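Local structure of putative amidohydrolase (Unidentified, 3MKV) at residues Leu3-Phe8 against Ser45-Ile50; Ile57-Ile62 against Gly370-Gly375; Ser132-Ser137 against Leu167-Asp172; Val273-Val278 against His309-Met314. The protein probably hydrolyses dipeptides that end in proline, acting as a zinc-dependent prolidase of the amidohydrolase superfamily. All blocks are in the same frame, centred on the assembly; numbering follows the deposited sequence.

Contact 1 of 4, residues Leu3-Phe8 against Ser45-Ile50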
# COMPACT_ATOMS: atom_id res chain seq x y z
N LEU A 3 -4.40 12.16 -56.98
CA LEU A 3 -5.63 11.65 -57.65
C LEU A 3 -5.56 10.15 -57.95
O LEU A 3 -5.09 9.74 -59.02
CB LEU A 3 -5.90 12.41 -58.95
CG LEU A 3 -6.46 13.83 -58.87
CD1 LEU A 3 -6.89 14.29 -60.26
CD2 LEU A 3 -7.62 13.90 -57.88
N THR A 4 -6.03 9.34 -57.01
CA THR A 4 -6.21 7.92 -57.27
C THR A 4 -7.70 7.66 -57.41
O THR A 4 -8.41 7.50 -56.42
CB THR A 4 -5.62 7.06 -56.15
OG1 THR A 4 -5.65 5.68 -56.54
CG2 THR A 4 -6.39 7.27 -54.86
N THR A 5 -8.17 7.61 -58.65
CA THR A 5 -9.58 7.73 -58.95
C THR A 5 -10.23 6.43 -59.41
O THR A 5 -9.57 5.55 -59.94
CB THR A 5 -9.81 8.82 -60.03
OG1 THR A 5 -9.31 10.08 -59.54
CG2 THR A 5 -11.28 8.96 -60.37
N PHE A 6 -11.54 6.31 -59.18
CA PHE A 6 -12.30 5.14 -59.59
C PHE A 6 -13.68 5.55 -60.10
O PHE A 6 -14.32 6.47 -59.56
CB PHE A 6 -12.45 4.14 -58.45
CG PHE A 6 -11.17 3.51 -58.02
CD1 PHE A 6 -10.81 2.25 -58.47
CD2 PHE A 6 -10.30 4.18 -57.16
CE1 PHE A 6 -9.62 1.66 -58.07
CE2 PHE A 6 -9.11 3.60 -56.76
CZ PHE A 6 -8.77 2.34 -57.22
N LEU A 7 -14.13 4.86 -61.14
CA LEU A 7 -15.45 5.12 -61.69
C LEU A 7 -16.24 3.82 -61.87
O LEU A 7 -15.94 3.00 -62.74
CB LEU A 7 -15.36 5.89 -63.01
CG LEU A 7 -16.71 6.38 -63.54
CD1 LEU A 7 -16.54 7.58 -64.45
CD2 LEU A 7 -17.42 5.25 -64.27
N PHE A 8 -17.23 3.64 -61.01
CA PHE A 8 -18.15 2.52 -61.11
C PHE A 8 -19.16 2.82 -62.20
O PHE A 8 -19.77 3.90 -62.22
CB PHE A 8 -18.86 2.32 -59.78
CG PHE A 8 -17.97 1.81 -58.69
CD1 PHE A 8 -17.89 0.46 -58.41
CD2 PHE A 8 -17.20 2.69 -57.93
CE1 PHE A 8 -17.07 -0.01 -57.40
CE2 PHE A 8 -16.38 2.23 -56.93
CZ PHE A 8 -16.31 0.87 -56.67
N SER A 45 -10.96 11.73 -66.63
CA SER A 45 -9.80 11.57 -67.48
C SER A 45 -8.78 10.59 -66.89
O SER A 45 -8.13 9.84 -67.62
CB SER A 45 -9.14 12.93 -67.72
OG SER A 45 -9.14 13.70 -66.53
N ASN A 46 -8.66 10.60 -65.57
CA ASN A 46 -7.70 9.74 -64.89
C ASN A 46 -8.37 8.50 -64.29
O ASN A 46 -7.71 7.54 -63.92
CB ASN A 46 -6.97 10.52 -63.79
CG ASN A 46 -5.56 10.00 -63.54
OD1 ASN A 46 -4.90 9.51 -64.45
ND2 ASN A 46 -5.10 10.12 -62.30
N ALA A 47 -9.69 8.55 -64.22
CA ALA A 47 -10.46 7.51 -63.54
C ALA A 47 -10.09 6.09 -63.95
O ALA A 47 -9.91 5.81 -65.13
CB ALA A 47 -11.95 7.75 -63.74
N HIS A 48 -9.97 5.20 -62.97
CA HIS A 48 -9.87 3.78 -63.21
C HIS A 48 -11.29 3.22 -63.20
O HIS A 48 -11.96 3.22 -62.16
CB HIS A 48 -9.02 3.10 -62.15
CG HIS A 48 -9.09 1.60 -62.16
ND1 HIS A 48 -7.99 0.80 -62.36
CD2 HIS A 48 -10.15 0.76 -62.01
CE1 HIS A 48 -8.35 -0.47 -62.32
NE2 HIS A 48 -9.66 -0.52 -62.11
N VAL A 49 -11.77 2.78 -64.36
CA VAL A 49 -13.16 2.39 -64.53
C VAL A 49 -13.46 0.98 -64.04
O VAL A 49 -12.72 0.04 -64.33
CB VAL A 49 -13.60 2.51 -66.01
CG1 VAL A 49 -14.92 1.76 -66.25
CG2 VAL A 49 -13.71 3.97 -66.41
N ILE A 50 -14.56 0.83 -63.31
CA ILE A 50 -14.98 -0.48 -62.84
C ILE A 50 -16.32 -0.88 -63.45
O ILE A 50 -17.35 -0.27 -63.19
CB ILE A 50 -15.02 -0.53 -61.30
CG1 ILE A 50 -13.62 -0.28 -60.74
CG2 ILE A 50 -15.58 -1.87 -60.82
CD1 ILE A 50 -13.56 -0.03 -59.25
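With CG anti to the backbone N (chi1 168°), His48 lays its imidazole alongside the ring of Phe6, whose own CG is anti to the carbonyl carbon (chi1 -66°). The side chains run side by side; their ring planes are 45° apart, an oblique pair in which Phe6 CE1 lies over one face of the imidazole, toward its rim. Ile50, with CG1 anti to the carbonyl carbon and a nearly extended chi2, carries CD1 over one face of the Phe8 ring, a CH-pi contact 4.1 Å from the ring centroid. The same methyl group touches Phe6, CD1 to CD1 at 3.7 Å, so a branched aliphatic residue serves two aromatic neighbours at once. On the Leu7 side of the sheet, Ala47 CB is small enough to sit between Thr5 CG2 (3.6 Å) and Leu7 CB (4.0 Å). The strands run parallel, and three backbone hydrogen bonds join them: His48 N to Thr5 O, Leu7 N to His48 O at 2.9 Å, and Ile50 N to Leu7 O, which is nearly straight. His48 NE2 is hydrogen-bonded to Glu416 OE1. In the four-stranded mixed sheet, strand 48-51 lies at one margin, while strand 5-9 pairs on its other side with antiparallel strand 25-30; Phe8 reaches beyond the sheet to pack on Val380 and Val382 of strand 380-383 and on Leu403 and Met405 of strand 403-406.

Contact 2 of 4, residues Ile57-Ile62 against Gly370-Gly375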
# COMPACT_ATOMS: atom_id res chain seq x y z
N ILE A 57 -24.30 -2.26 -56.85
CA ILE A 57 -23.38 -1.43 -56.11
C ILE A 57 -24.13 -0.88 -54.90
O ILE A 57 -25.11 -0.14 -55.05
CB ILE A 57 -22.83 -0.29 -56.99
CG1 ILE A 57 -22.16 -0.88 -58.24
CG2 ILE A 57 -21.83 0.57 -56.21
CD1 ILE A 57 -21.71 0.16 -59.24
N MET A 58 -23.67 -1.25 -53.71
CA MET A 58 -24.32 -0.83 -52.47
C MET A 58 -23.31 -0.28 -51.46
O MET A 58 -22.11 -0.57 -51.55
CB MET A 58 -25.12 -1.99 -51.85
CG MET A 58 -24.25 -3.13 -51.34
SD MET A 58 -25.15 -4.31 -50.32
CE MET A 58 -25.60 -3.23 -48.97
N PRO A 59 -23.79 0.48 -50.47
CA PRO A 59 -22.88 1.05 -49.47
C PRO A 59 -22.26 -0.03 -48.59
O PRO A 59 -22.83 -1.12 -48.45
CB PRO A 59 -23.79 1.94 -48.62
CG PRO A 59 -25.11 2.01 -49.35
CD PRO A 59 -25.20 0.80 -50.20
N GLY A 60 -21.10 0.28 -48.01
CA GLY A 60 -20.47 -0.59 -47.02
C GLY A 60 -21.40 -0.91 -45.86
O GLY A 60 -22.16 -0.05 -45.40
N LEU A 61 -21.37 -2.16 -45.41
CA LEU A 61 -22.24 -2.56 -44.31
C LEU A 61 -21.63 -2.15 -42.98
O LEU A 61 -20.40 -2.05 -42.85
CB LEU A 61 -22.45 -4.07 -44.32
CG LEU A 61 -22.97 -4.72 -45.60
CD1 LEU A 61 -22.61 -6.20 -45.56
CD2 LEU A 61 -24.47 -4.55 -45.70
N ILE A 62 -22.49 -1.91 -41.99
CA ILE A 62 -22.07 -1.47 -40.66
C ILE A 62 -22.60 -2.43 -39.58
O ILE A 62 -23.79 -2.70 -39.52
CB ILE A 62 -22.58 -0.03 -40.37
CG1 ILE A 62 -22.18 0.91 -41.52
CG2 ILE A 62 -22.09 0.48 -39.01
CD1 ILE A 62 -22.54 2.37 -41.30
N GLY A 370 -22.88 4.68 -44.83
CA GLY A 370 -24.15 4.01 -45.06
C GLY A 370 -24.94 4.47 -46.28
O GLY A 370 -26.03 3.95 -46.54
N ARG A 371 -24.39 5.43 -47.02
CA ARG A 371 -25.04 5.97 -48.21
C ARG A 371 -24.00 6.38 -49.24
O ARG A 371 -23.05 7.10 -48.92
CB ARG A 371 -25.89 7.19 -47.85
CG ARG A 371 -27.28 6.89 -47.30
CD ARG A 371 -28.38 7.10 -48.34
NE ARG A 371 -28.25 8.39 -49.03
CZ ARG A 371 -29.25 9.03 -49.62
NH1 ARG A 371 -30.48 8.53 -49.61
NH2 ARG A 371 -29.02 10.19 -50.23
N ILE A 372 -24.17 5.94 -50.48
CA ILE A 372 -23.29 6.37 -51.56
C ILE A 372 -23.70 7.74 -52.10
O ILE A 372 -24.48 7.85 -53.04
CB ILE A 372 -23.26 5.34 -52.71
CG1 ILE A 372 -22.57 4.05 -52.25
CG2 ILE A 372 -22.53 5.91 -53.92
CD1 ILE A 372 -22.94 2.85 -53.08
N VAL A 373 -23.17 8.79 -51.47
CA VAL A 373 -23.48 10.17 -51.82
C VAL A 373 -22.19 10.99 -51.88
O VAL A 373 -21.21 10.64 -51.23
CB VAL A 373 -24.41 10.86 -50.79
CG1 VAL A 373 -25.81 10.29 -50.85
CG2 VAL A 373 -23.83 10.74 -49.38
N PRO A 374 -22.20 12.08 -52.67
CA PRO A 374 -21.01 12.93 -52.79
C PRO A 374 -20.55 13.45 -51.43
O PRO A 374 -21.36 13.99 -50.67
CB PRO A 374 -21.49 14.09 -53.67
CG PRO A 374 -22.62 13.54 -54.44
CD PRO A 374 -23.30 12.56 -53.51
N GLY A 375 -19.27 13.29 -51.14
CA GLY A 375 -18.68 13.79 -49.90
C GLY A 375 -18.56 12.70 -48.85
O GLY A 375 -17.89 12.90 -47.84
O HOH W 1 -21.12 2.28 -45.34
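A buried, mostly apolar meeting of a strand with a loop, helped by one bridging water, brings strand 56-63 against the segment that leads from helix 348-362 to strand 380-383. Ile372 does most of the touching. Its CG1 stands anti to the carbonyl carbon (chi1 -68°) and chi2 is extended, so CD1 is thrust across the strand at about a right angle to the side chains there. Ile372 CD1 lies 3.5 Å from Met58 C and also rests near Pro59 N, on the peptide link before the proline; it meets Ile57 CG2 at 4.0 Å as well. A proline suits this place because its compact, rigid ring presents CB and CG to the carbonyl of Gly370, with Pro59 CG 3.5 Å from Gly370 O. Gly370 has a positive phi, a backbone shape that glycine adopts easily, and Ile62 CD1 lies beside its N. The water donates to Gly60 O at 2.6 Å and accepts from Gly370 N at 3.0 Å, thereby satisfying two buried backbone groups. The CB of Arg371 points away from the strand, and Arg371 NH1 forms salt bridges with Asp17 and Asp15; Ile372 also packs on Ile27 of strand 25-30. The inverse gamma turn centred on Ile372 presents the isoleucine to strand 56-63, which pairs antiparallel with strand 380-383 and in parallel with strand 102-107, the latter consistent with the barrel fold of amidohydrolases.

Contact 3 of 4, residues Ser132-Ser137 against Leu167-Asp172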
# COMPACT_ATOMS: atom_id res chain seq x y z
N SER A 132 -15.26 1.07 -27.96
CA SER A 132 -15.80 1.42 -26.65
C SER A 132 -14.74 1.39 -25.55
O SER A 132 -14.98 1.89 -24.45
CB SER A 132 -16.90 0.43 -26.28
OG SER A 132 -18.04 0.59 -27.09
N GLY A 133 -13.57 0.82 -25.85
CA GLY A 133 -12.61 0.46 -24.82
C GLY A 133 -13.17 -0.70 -24.01
O GLY A 133 -13.74 -1.65 -24.57
N ARG A 134 -13.02 -0.65 -22.69
CA ARG A 134 -13.59 -1.68 -21.84
C ARG A 134 -15.00 -1.32 -21.38
O ARG A 134 -15.26 -0.19 -20.98
CB ARG A 134 -12.69 -1.93 -20.63
CG ARG A 134 -11.45 -2.73 -20.97
CD ARG A 134 -10.51 -2.74 -19.78
NE ARG A 134 -9.84 -1.45 -19.58
CZ ARG A 134 -9.28 -1.08 -18.43
NH1 ARG A 134 -9.34 -1.90 -17.38
NH2 ARG A 134 -8.68 0.09 -18.31
N ALA A 135 -15.90 -2.30 -21.44
CA ALA A 135 -17.25 -2.13 -20.93
C ALA A 135 -17.21 -1.86 -19.43
O ALA A 135 -16.48 -2.52 -18.69
CB ALA A 135 -18.05 -3.37 -21.21
N LEU A 136 -18.01 -0.90 -18.97
CA LEU A 136 -18.14 -0.66 -17.53
C LEU A 136 -19.17 -1.59 -16.89
O LEU A 136 -20.31 -1.69 -17.34
CB LEU A 136 -18.48 0.80 -17.24
CG LEU A 136 -17.30 1.75 -17.02
CD1 LEU A 136 -16.30 1.72 -18.16
CD2 LEU A 136 -17.80 3.16 -16.80
N SER A 137 -18.76 -2.29 -15.85
CA SER A 137 -19.66 -3.17 -15.13
C SER A 137 -19.51 -2.91 -13.63
O SER A 137 -18.45 -2.46 -13.17
CB SER A 137 -19.32 -4.63 -15.44
OG SER A 137 -20.06 -5.50 -14.61
N LEU A 167 -12.73 -7.61 -22.05
CA LEU A 167 -13.86 -6.92 -22.66
C LEU A 167 -14.44 -5.81 -21.76
O LEU A 167 -15.04 -4.84 -22.24
CB LEU A 167 -14.99 -7.91 -22.99
CG LEU A 167 -14.84 -9.11 -23.94
CD1 LEU A 167 -16.24 -9.51 -24.42
CD2 LEU A 167 -13.93 -8.87 -25.14
N GLY A 168 -14.27 -5.96 -20.45
CA GLY A 168 -14.75 -4.96 -19.51
C GLY A 168 -13.84 -4.67 -18.34
O GLY A 168 -12.71 -5.14 -18.28
N ARG A 169 -14.34 -3.87 -17.41
CA ARG A 169 -13.63 -3.51 -16.19
C ARG A 169 -14.67 -3.24 -15.13
O ARG A 169 -15.74 -2.73 -15.44
CB ARG A 169 -12.81 -2.25 -16.41
CG ARG A 169 -13.65 -1.02 -16.75
CD ARG A 169 -12.78 0.20 -17.02
NE ARG A 169 -12.12 0.67 -15.81
CZ ARG A 169 -11.28 1.70 -15.77
NH1 ARG A 169 -10.99 2.37 -16.88
NH2 ARG A 169 -10.72 2.07 -14.63
N VAL A 170 -14.35 -3.57 -13.88
CA VAL A 170 -15.27 -3.33 -12.77
C VAL A 170 -15.11 -1.95 -12.18
O VAL A 170 -14.00 -1.43 -12.07
CB VAL A 170 -15.10 -4.37 -11.66
CG1 VAL A 170 -16.01 -4.03 -10.46
CG2 VAL A 170 -15.40 -5.77 -12.20
N ALA A 171 -16.23 -1.35 -11.80
CA ALA A 171 -16.24 -0.02 -11.23
C ALA A 171 -17.58 0.20 -10.50
O ALA A 171 -18.64 -0.12 -11.03
CB ALA A 171 -16.04 1.04 -12.33
N ASP A 172 -17.51 0.73 -9.28
CA ASP A 172 -18.70 0.95 -8.47
C ASP A 172 -18.66 2.33 -7.85
O ASP A 172 -17.62 2.77 -7.36
CB ASP A 172 -18.81 -0.08 -7.35
CG ASP A 172 -18.83 -1.50 -7.87
OD1 ASP A 172 -19.91 -2.00 -8.27
OD2 ASP A 172 -17.76 -2.13 -7.87
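One face of the Arg134 guanidinium is covered by Arg169 CD, which sits 4.0 Å above the plane and over its centre, while Arg134 NH2 lies over a face of the Arg169 guanidinium. The two planes are 14° apart and stacked, although the side chains cross at about a right angle. Both side chains bend at chi3, and Arg169 holds CG in the crowded position between the backbone N and the carbonyl carbon (chi1 62°). Like charges approach closely, Arg134 NH2 to Arg169 NH1 at 3.5 Å; salt bridges from Arg169 to Glu184 and Glu183 probably offset the repulsion. The aliphatic part of Arg169 runs side by side with Leu136, whose CD1 is 4.0 Å from Arg169 CD, so a long arginine serves as both hydrocarbon and charge. The backbones of strands 135-137 and 168-170 pair in parallel as a two-stranded sheet near the metal centre, the Leu167 side chain being about 6 Å from a zinc ion. Ala135 N bonds to Leu167 O in the carbonyl plane, on a lone pair, at 2.8 Å. Arg169 N to Ala135 O, Ser137 N to Arg169 O and Ala171 N to Ser137 O follow, each nearly along the C=O axis. Gly168 fits because a CB there would clash with Ala135 O. Helix 174-187 covers the Leu136 and Arg169 face, and Asp172 forms a salt bridge with Arg182 of the second subunit.

Contact 4 of 4, residues Val273-Val278 against His309-Met314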
# COMPACT_ATOMS: atom_id res chain seq x y z
N VAL A 273 -32.30 0.83 -30.57
CA VAL A 273 -32.00 -0.53 -30.11
C VAL A 273 -31.18 -1.30 -31.14
O VAL A 273 -31.34 -1.12 -32.34
CB VAL A 273 -33.27 -1.33 -29.73
CG1 VAL A 273 -32.87 -2.69 -29.18
CG2 VAL A 273 -34.09 -0.57 -28.69
N VAL A 274 -30.29 -2.15 -30.65
CA VAL A 274 -29.46 -2.98 -31.51
C VAL A 274 -29.60 -4.44 -31.10
O VAL A 274 -28.92 -4.91 -30.18
CB VAL A 274 -27.96 -2.59 -31.42
CG1 VAL A 274 -27.17 -3.41 -32.42
CG2 VAL A 274 -27.77 -1.09 -31.66
N PRO A 275 -30.49 -5.16 -31.80
CA PRO A 275 -30.72 -6.58 -31.57
C PRO A 275 -29.52 -7.36 -32.04
O PRO A 275 -28.87 -6.95 -33.01
CB PRO A 275 -31.93 -6.89 -32.47
CG PRO A 275 -32.51 -5.53 -32.85
CD PRO A 275 -31.33 -4.62 -32.87
N THR A 276 -29.22 -8.48 -31.40
CA THR A 276 -28.07 -9.28 -31.79
C THR A 276 -28.44 -10.76 -31.85
O THR A 276 -27.77 -11.61 -31.25
CB THR A 276 -26.87 -9.04 -30.85
OG1 THR A 276 -27.24 -9.37 -29.50
CG2 THR A 276 -26.45 -7.57 -30.90
N LEU A 277 -29.50 -11.06 -32.60
CA LEU A 277 -30.15 -12.39 -32.64
C LEU A 277 -29.25 -13.58 -33.01
O LEU A 277 -29.36 -14.66 -32.44
CB LEU A 277 -31.37 -12.37 -33.57
CG LEU A 277 -32.42 -11.29 -33.28
CD1 LEU A 277 -33.57 -11.37 -34.26
CD2 LEU A 277 -32.92 -11.43 -31.86
N VAL A 278 -28.38 -13.38 -33.99
CA VAL A 278 -27.56 -14.47 -34.49
C VAL A 278 -26.72 -15.12 -33.38
O VAL A 278 -26.46 -16.33 -33.41
CB VAL A 278 -26.64 -13.99 -35.63
CG1 VAL A 278 -25.70 -12.89 -35.13
CG2 VAL A 278 -25.87 -15.17 -36.24
N HIS A 309 -39.51 -12.37 -31.82
CA HIS A 309 -40.72 -11.60 -31.56
C HIS A 309 -40.46 -10.14 -31.13
O HIS A 309 -41.24 -9.24 -31.46
CB HIS A 309 -41.60 -12.33 -30.53
CG HIS A 309 -42.87 -11.60 -30.20
ND1 HIS A 309 -43.79 -11.24 -31.16
CD2 HIS A 309 -43.37 -11.17 -29.02
CE1 HIS A 309 -44.80 -10.61 -30.58
NE2 HIS A 309 -44.57 -10.56 -29.28
N SER A 310 -39.36 -9.91 -30.41
CA SER A 310 -39.00 -8.55 -29.97
C SER A 310 -38.94 -7.59 -31.15
O SER A 310 -39.31 -6.42 -31.01
CB SER A 310 -37.65 -8.54 -29.23
OG SER A 310 -36.58 -8.96 -30.06
N ILE A 311 -38.48 -8.09 -32.29
CA ILE A 311 -38.38 -7.29 -33.52
C ILE A 311 -39.74 -6.76 -33.95
O ILE A 311 -39.89 -5.58 -34.28
CB ILE A 311 -37.77 -8.12 -34.68
CG1 ILE A 311 -36.40 -8.68 -34.28
CG2 ILE A 311 -37.65 -7.27 -35.94
CD1 ILE A 311 -35.38 -7.62 -33.88
N GLU A 312 -40.74 -7.64 -33.94
CA GLU A 312 -42.11 -7.28 -34.29
C GLU A 312 -42.62 -6.19 -33.35
O GLU A 312 -43.17 -5.19 -33.79
CB GLU A 312 -43.02 -8.51 -34.21
CG GLU A 312 -42.67 -9.62 -35.20
CD GLU A 312 -43.22 -10.98 -34.79
OE1 GLU A 312 -43.88 -11.05 -33.73
OE2 GLU A 312 -42.99 -11.97 -35.51
N ILE A 313 -42.41 -6.41 -32.04
CA ILE A 313 -42.74 -5.43 -31.01
C ILE A 313 -42.09 -4.06 -31.27
O ILE A 313 -42.74 -3.02 -31.12
CB ILE A 313 -42.33 -5.93 -29.60
CG1 ILE A 313 -43.25 -7.07 -29.14
CG2 ILE A 313 -42.32 -4.79 -28.57
CD1 ILE A 313 -42.85 -7.67 -27.80
N MET A 314 -40.82 -4.06 -31.67
CA MET A 314 -40.09 -2.80 -31.83
C MET A 314 -40.50 -2.07 -33.09
O MET A 314 -40.54 -0.84 -33.12
CB MET A 314 -38.57 -3.03 -31.80
CG MET A 314 -38.00 -3.17 -30.39
SD MET A 314 -36.23 -3.53 -30.33
CE MET A 314 -36.17 -5.26 -30.79
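From CB, Ile311 starts with CG1 anti to the carbonyl carbon (chi1 -56°) and then turns again at chi2 (-59°), a double bend that carries its longer branch off helix 307-317 to the strand end. CG1 meets Leu277 CD1 at 3.9 Å, the two side chains reaching toward each other, tip to tip. CD1, at the end, settles against the ring of Pro275, 3.7 Å from Pro275 CG and slightly farther from CB, the two side chains crossing at about a right angle. Proline offers a compact, rigid hydrocarbon surface here, just after strand 272-274 ends. That succession of strand, short loop and helix, with helix 307-317 packed on the outside, is in keeping with the TIM-barrel fold of amidohydrolases. The loop also comes near the metal centre: Thr276 OG1 is hydrogen-bonded to ND1 of the zinc ligand His254, and the Thr276 side chain touches Asp326, a ligand of the other zinc ion. One helical turn further on, Met314 keeps chi2 extended and bends at chi3 (-75°), so the sulfur sits over Val273, SD to CG1 at 3.6 Å, crossing it at about a right angle, while CE comes within 4.2 Å of Pro275 CG. A flexible thioether adapts well between a beta-branched valine and a ring. His309 ND1 donates to Glu312 OE1 at 2.6 Å, with OE1 in the imidazole plane at its edge.

Contact 1 closes before contact 2 opens, and contacts 3 and 4 are nested in turn in the long loop that contact 2 closes. Contacts 1 and 2 are neighbours, with centres 17 Å apart, and touch where Phe8 CB packs on Ile57 CD1 at 3.6 Å. Contact 3 lies across the chain's centre from contact 1, about 45 Å away between centres. Contacts 3 and 4 are 24 Å apart by centres; the Leu167 and Val273 side chains lie about 6 Å and 11 Å from a zinc ion. The sheet of strands 5-9, 25-30, 33-38 and 48-51, with 380-383, 403-406 and 409-413 beside it, is consistent with a small beta-rich part from both chain ends, meeting the presumed catalytic barrel at contact 2.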